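Local coordinates for protein 361aa long hypothetical D-aminopeptidase (Pyrococcus horikoshii, PDB 2DRH) that probably acts as an aminopeptidase of the S58 peptidase family, at residues 100-114 with 145-158. Numbering follows the deposited sequence.
Sequences NTLSIGTAVEGLLDY and RGRHVKREHVVEAI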
# COMPACT_ATOMS: atom_id res chain seq x y z
N ASN A 100 -10.77 -7.76 -23.21
CA ASN A 100 -10.10 -8.99 -22.81
C ASN A 100 -8.64 -8.73 -22.47
O ASN A 100 -8.04 -7.75 -22.91
CB ASN A 100 -10.23 -10.07 -23.89
CG ASN A 100 -9.42 -9.78 -25.13
OD1 ASN A 100 -8.19 -9.83 -25.12
ND2 ASN A 100 -10.11 -9.45 -26.22
N THR A 101 -8.07 -9.63 -21.68
CA THR A 101 -6.68 -9.50 -21.23
C THR A 101 -5.66 -9.11 -22.30
O THR A 101 -4.89 -8.17 -22.11
CB THR A 101 -6.19 -10.79 -20.56
OG1 THR A 101 -7.17 -11.24 -19.62
CG2 THR A 101 -4.86 -10.54 -19.82
N LEU A 102 -5.66 -9.83 -23.42
CA LEU A 102 -4.68 -9.56 -24.47
C LEU A 102 -4.99 -8.38 -25.39
O LEU A 102 -4.18 -8.05 -26.25
CB LEU A 102 -4.45 -10.82 -25.30
CG LEU A 102 -3.37 -11.80 -24.82
CD1 LEU A 102 -3.38 -11.93 -23.32
CD2 LEU A 102 -3.58 -13.15 -25.48
N SER A 103 -6.15 -7.75 -25.21
CA SER A 103 -6.51 -6.59 -26.04
C SER A 103 -6.26 -5.26 -25.33
O SER A 103 -6.59 -4.20 -25.87
CB SER A 103 -7.99 -6.65 -26.44
OG SER A 103 -8.26 -7.71 -27.34
N ILE A 104 -5.67 -5.29 -24.13
CA ILE A 104 -5.44 -4.04 -23.41
C ILE A 104 -4.58 -3.05 -24.18
O ILE A 104 -4.79 -1.84 -24.10
CB ILE A 104 -4.80 -4.27 -22.01
CG1 ILE A 104 -3.43 -4.94 -22.16
CG2 ILE A 104 -5.74 -5.10 -21.14
CD1 ILE A 104 -2.61 -4.91 -20.88
N GLY A 105 -3.62 -3.57 -24.95
CA GLY A 105 -2.77 -2.69 -25.73
C GLY A 105 -3.60 -2.01 -26.80
O GLY A 105 -3.47 -0.80 -27.04
N THR A 106 -4.46 -2.79 -27.46
CA THR A 106 -5.31 -2.25 -28.51
C THR A 106 -6.27 -1.22 -27.91
O THR A 106 -6.52 -0.17 -28.51
CB THR A 106 -6.16 -3.36 -29.16
OG1 THR A 106 -5.31 -4.44 -29.57
CG2 THR A 106 -6.91 -2.81 -30.37
N ALA A 107 -6.80 -1.53 -26.73
CA ALA A 107 -7.73 -0.65 -26.04
C ALA A 107 -7.08 0.69 -25.76
O ALA A 107 -7.69 1.74 -25.95
CB ALA A 107 -8.20 -1.30 -24.74
N VAL A 108 -5.83 0.66 -25.31
CA VAL A 108 -5.10 1.88 -25.04
C VAL A 108 -4.95 2.68 -26.34
O VAL A 108 -5.16 3.90 -26.37
CB VAL A 108 -3.69 1.56 -24.47
CG1 VAL A 108 -2.79 2.79 -24.56
CG2 VAL A 108 -3.83 1.12 -23.02
N GLU A 109 -4.60 1.99 -27.42
CA GLU A 109 -4.44 2.66 -28.70
C GLU A 109 -5.74 3.37 -29.11
O GLU A 109 -5.72 4.55 -29.46
CB GLU A 109 -4.05 1.65 -29.78
CG GLU A 109 -2.66 1.05 -29.59
CD GLU A 109 -1.54 1.99 -30.02
OE1 GLU A 109 -1.56 3.17 -29.61
OE2 GLU A 109 -0.64 1.54 -30.76
N GLY A 110 -6.85 2.64 -29.05
CA GLY A 110 -8.13 3.22 -29.42
C GLY A 110 -8.56 4.35 -28.50
O GLY A 110 -9.03 5.39 -28.96
N LEU A 111 -8.40 4.14 -27.20
CA LEU A 111 -8.75 5.15 -26.22
C LEU A 111 -7.98 6.43 -26.51
O LEU A 111 -8.54 7.53 -26.49
CB LEU A 111 -8.43 4.63 -24.81
CG LEU A 111 -8.70 5.58 -23.65
CD1 LEU A 111 -10.13 6.12 -23.73
CD2 LEU A 111 -8.48 4.83 -22.34
N LEU A 112 -6.68 6.30 -26.77
CA LEU A 112 -5.87 7.47 -27.07
C LEU A 112 -6.38 8.13 -28.36
O LEU A 112 -6.32 9.35 -28.50
CB LEU A 112 -4.40 7.09 -27.23
CG LEU A 112 -3.64 6.75 -25.94
CD1 LEU A 112 -2.20 6.40 -26.28
CD2 LEU A 112 -3.68 7.94 -24.99
N ASP A 113 -6.87 7.32 -29.30
CA ASP A 113 -7.38 7.88 -30.54
C ASP A 113 -8.48 8.88 -30.20
O ASP A 113 -8.50 10.01 -30.71
CB ASP A 113 -7.98 6.79 -31.44
CG ASP A 113 -6.93 5.93 -32.13
OD1 ASP A 113 -5.76 6.36 -32.22
OD2 ASP A 113 -7.29 4.84 -32.60
N TYR A 114 -9.40 8.46 -29.34
CA TYR A 114 -10.51 9.30 -28.92
C TYR A 114 -10.02 10.53 -28.16
O TYR A 114 -10.35 11.66 -28.52
CB TYR A 114 -11.47 8.49 -28.03
CG TYR A 114 -12.63 9.30 -27.47
CD1 TYR A 114 -13.69 9.70 -28.28
CD2 TYR A 114 -12.65 9.68 -26.13
CE1 TYR A 114 -14.74 10.47 -27.78
CE2 TYR A 114 -13.69 10.45 -25.61
CZ TYR A 114 -14.73 10.84 -26.44
OH TYR A 114 -15.76 11.60 -25.92
N ARG A 145 -5.79 -15.15 -28.28
CA ARG A 145 -4.49 -14.94 -28.91
C ARG A 145 -4.64 -14.12 -30.20
O ARG A 145 -3.70 -13.45 -30.61
CB ARG A 145 -3.84 -16.29 -29.26
CG ARG A 145 -3.40 -17.13 -28.06
CD ARG A 145 -2.86 -18.49 -28.52
NE ARG A 145 -1.71 -18.35 -29.40
CZ ARG A 145 -0.46 -18.16 -28.98
NH1 ARG A 145 -0.19 -18.08 -27.68
NH2 ARG A 145 0.52 -18.01 -29.86
N GLY A 146 -5.81 -14.17 -30.82
CA GLY A 146 -6.03 -13.44 -32.06
C GLY A 146 -6.25 -11.93 -31.97
O GLY A 146 -6.22 -11.26 -33.00
N ARG A 147 -6.46 -11.40 -30.77
CA ARG A 147 -6.66 -9.96 -30.60
C ARG A 147 -7.63 -9.42 -31.64
O ARG A 147 -7.24 -8.65 -32.53
CB ARG A 147 -5.32 -9.22 -30.68
CG ARG A 147 -4.39 -9.53 -29.51
CD ARG A 147 -2.97 -9.82 -29.97
NE ARG A 147 -2.07 -8.70 -29.72
CZ ARG A 147 -0.79 -8.68 -30.07
NH1 ARG A 147 -0.23 -9.72 -30.68
NH2 ARG A 147 -0.06 -7.61 -29.78
N HIS A 148 -8.89 -9.81 -31.53
CA HIS A 148 -9.90 -9.39 -32.49
C HIS A 148 -10.46 -8.00 -32.23
O HIS A 148 -11.06 -7.39 -33.11
CB HIS A 148 -11.00 -10.46 -32.54
CG HIS A 148 -10.47 -11.81 -32.91
ND1 HIS A 148 -9.93 -12.08 -34.15
CD2 HIS A 148 -10.31 -12.94 -32.18
CE1 HIS A 148 -9.46 -13.31 -34.16
NE2 HIS A 148 -9.67 -13.85 -32.98
N VAL A 149 -10.26 -7.49 -31.02
CA VAL A 149 -10.72 -6.15 -30.69
C VAL A 149 -9.89 -5.19 -31.54
O VAL A 149 -8.67 -5.31 -31.60
CB VAL A 149 -10.47 -5.80 -29.22
CG1 VAL A 149 -10.69 -4.31 -29.00
CG2 VAL A 149 -11.40 -6.61 -28.33
N LYS A 150 -10.55 -4.23 -32.18
CA LYS A 150 -9.84 -3.25 -32.99
C LYS A 150 -9.93 -1.89 -32.33
O LYS A 150 -10.89 -1.60 -31.61
CB LYS A 150 -10.43 -3.18 -34.40
CG LYS A 150 -10.31 -4.46 -35.20
CD LYS A 150 -10.68 -4.25 -36.67
CE LYS A 150 -9.54 -3.62 -37.46
NZ LYS A 150 -9.03 -2.34 -36.88
N ARG A 151 -8.92 -1.05 -32.56
CA ARG A 151 -8.90 0.27 -31.98
C ARG A 151 -10.19 1.05 -32.24
O ARG A 151 -10.68 1.73 -31.34
CB ARG A 151 -7.68 1.05 -32.49
CG ARG A 151 -7.55 1.15 -34.00
CD ARG A 151 -6.13 1.56 -34.37
NE ARG A 151 -5.71 2.78 -33.69
CZ ARG A 151 -4.44 3.13 -33.48
NH1 ARG A 151 -3.46 2.34 -33.90
NH2 ARG A 151 -4.16 4.26 -32.85
N GLU A 152 -10.75 0.94 -33.44
CA GLU A 152 -11.99 1.66 -33.77
C GLU A 152 -13.13 1.21 -32.87
O GLU A 152 -14.06 1.98 -32.61
CB GLU A 152 -12.44 1.42 -35.22
CG GLU A 152 -11.36 1.50 -36.27
CD GLU A 152 -10.65 0.18 -36.46
OE1 GLU A 152 -9.85 -0.19 -35.58
OE2 GLU A 152 -10.92 -0.51 -37.47
N HIS A 153 -13.07 -0.04 -32.41
CA HIS A 153 -14.11 -0.59 -31.54
C HIS A 153 -14.18 0.21 -30.25
O HIS A 153 -15.26 0.40 -29.69
CB HIS A 153 -13.83 -2.06 -31.25
CG HIS A 153 -13.95 -2.95 -32.45
ND1 HIS A 153 -13.36 -4.20 -32.52
CD2 HIS A 153 -14.59 -2.77 -33.63
CE1 HIS A 153 -13.63 -4.75 -33.69
NE2 HIS A 153 -14.38 -3.90 -34.38
N VAL A 154 -13.03 0.68 -29.79
CA VAL A 154 -12.96 1.46 -28.56
C VAL A 154 -13.63 2.82 -28.74
O VAL A 154 -14.37 3.28 -27.87
CB VAL A 154 -11.51 1.68 -28.11
CG1 VAL A 154 -11.48 2.49 -26.82
CG2 VAL A 154 -10.82 0.33 -27.91
N VAL A 155 -13.37 3.47 -29.86
CA VAL A 155 -13.97 4.77 -30.14
C VAL A 155 -15.48 4.61 -30.30
O VAL A 155 -16.25 5.44 -29.82
CB VAL A 155 -13.38 5.40 -31.42
CG1 VAL A 155 -14.09 6.73 -31.73
CG2 VAL A 155 -11.87 5.63 -31.25
N GLU A 156 -15.89 3.53 -30.96
CA GLU A 156 -17.30 3.25 -31.18
C GLU A 156 -18.03 3.02 -29.86
O GLU A 156 -19.12 3.57 -29.63
CB GLU A 156 -17.46 2.02 -32.10
CG GLU A 156 -18.89 1.66 -32.48
CD GLU A 156 -19.66 2.81 -33.13
OE1 GLU A 156 -19.11 3.49 -34.03
OE2 GLU A 156 -20.83 3.04 -32.75
N ALA A 157 -17.44 2.20 -28.99
CA ALA A 157 -18.04 1.91 -27.69
C ALA A 157 -18.27 3.20 -26.92
O ALA A 157 -19.29 3.36 -26.24
CB ALA A 157 -17.15 0.96 -26.89
N ILE A 158 -17.32 4.14 -27.02
CA ILE A 158 -17.43 5.41 -26.33
C ILE A 158 -18.56 6.27 -26.91
O ILE A 158 -19.28 6.94 -26.17
CB ILE A 158 -16.11 6.20 -26.40
CG1 ILE A 158 -14.98 5.38 -25.75
CG2 ILE A 158 -16.26 7.56 -25.70
CD1 ILE A 158 -13.62 6.02 -25.83
O HOH W 1 -0.56 3.55 -33.36
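Arg-151 grips Asp-113 side-on: NE donates to OD2 at 2.8 Å and NH2 to OD1 at 2.7 Å, one nitrogen to each oxygen. With both bonds fairly straight and the carboxylate and guanidinium planes only 14° apart, this is a nearly flat, two-pronged salt bridge. The first torsion of Arg-151 sets CG between the backbone N and the carbonyl carbon, and the chain then bends at chi3, bringing the guanidinium edge to Asp-113 while Glu-109 CB lies over one face. A water links Arg-151 NH1 to Glu-109 OE2. Arg-147 of the second subunit also pairs with Asp-113 and Glu-109, and Thr-106 of the second subunit hydrogen-bonds to Glu-109 OE2, so these acids serve the helix packing and the subunit interface together.

Where the helices come closest, Gly-110 lets the backbones meet, its CA 3.5 Å from Arg-151 O in a CA-H...O contact. Val-154 enters the hole formed by Thr-106, Ala-107, Gly-110 and Leu-111 as a knob, its two methyls diverging: CG1 lies 3.5 Å from Leu-111 N, CG2 reaches Ala-107 CA. Farther along, Ile-158 CG2 sits over one face of the Tyr-114 ring, 3.8 Å from the centroid and 15° off the normal, a CH-pi contact, while Ile-158 CD1 lies by Tyr-114 CG and CD2.

At the other end, Val-149 CG2 packs 3.5 Å from Ser-103 OG, and Thr-106 CG2 lies against Val-149 O. Ala-107 and Val-154 also touch Ile-97, and Ile-158 touches Ala-54. With the axes of helix segments 104-114 and 151-158 approaching to 7.3 Å and crossing at -55°, this is a close, glycine-permitted knobs-into-holes pairing of two helices against the mixed sheet containing strands 48-56 and 96-100, within the S58 peptidase fold.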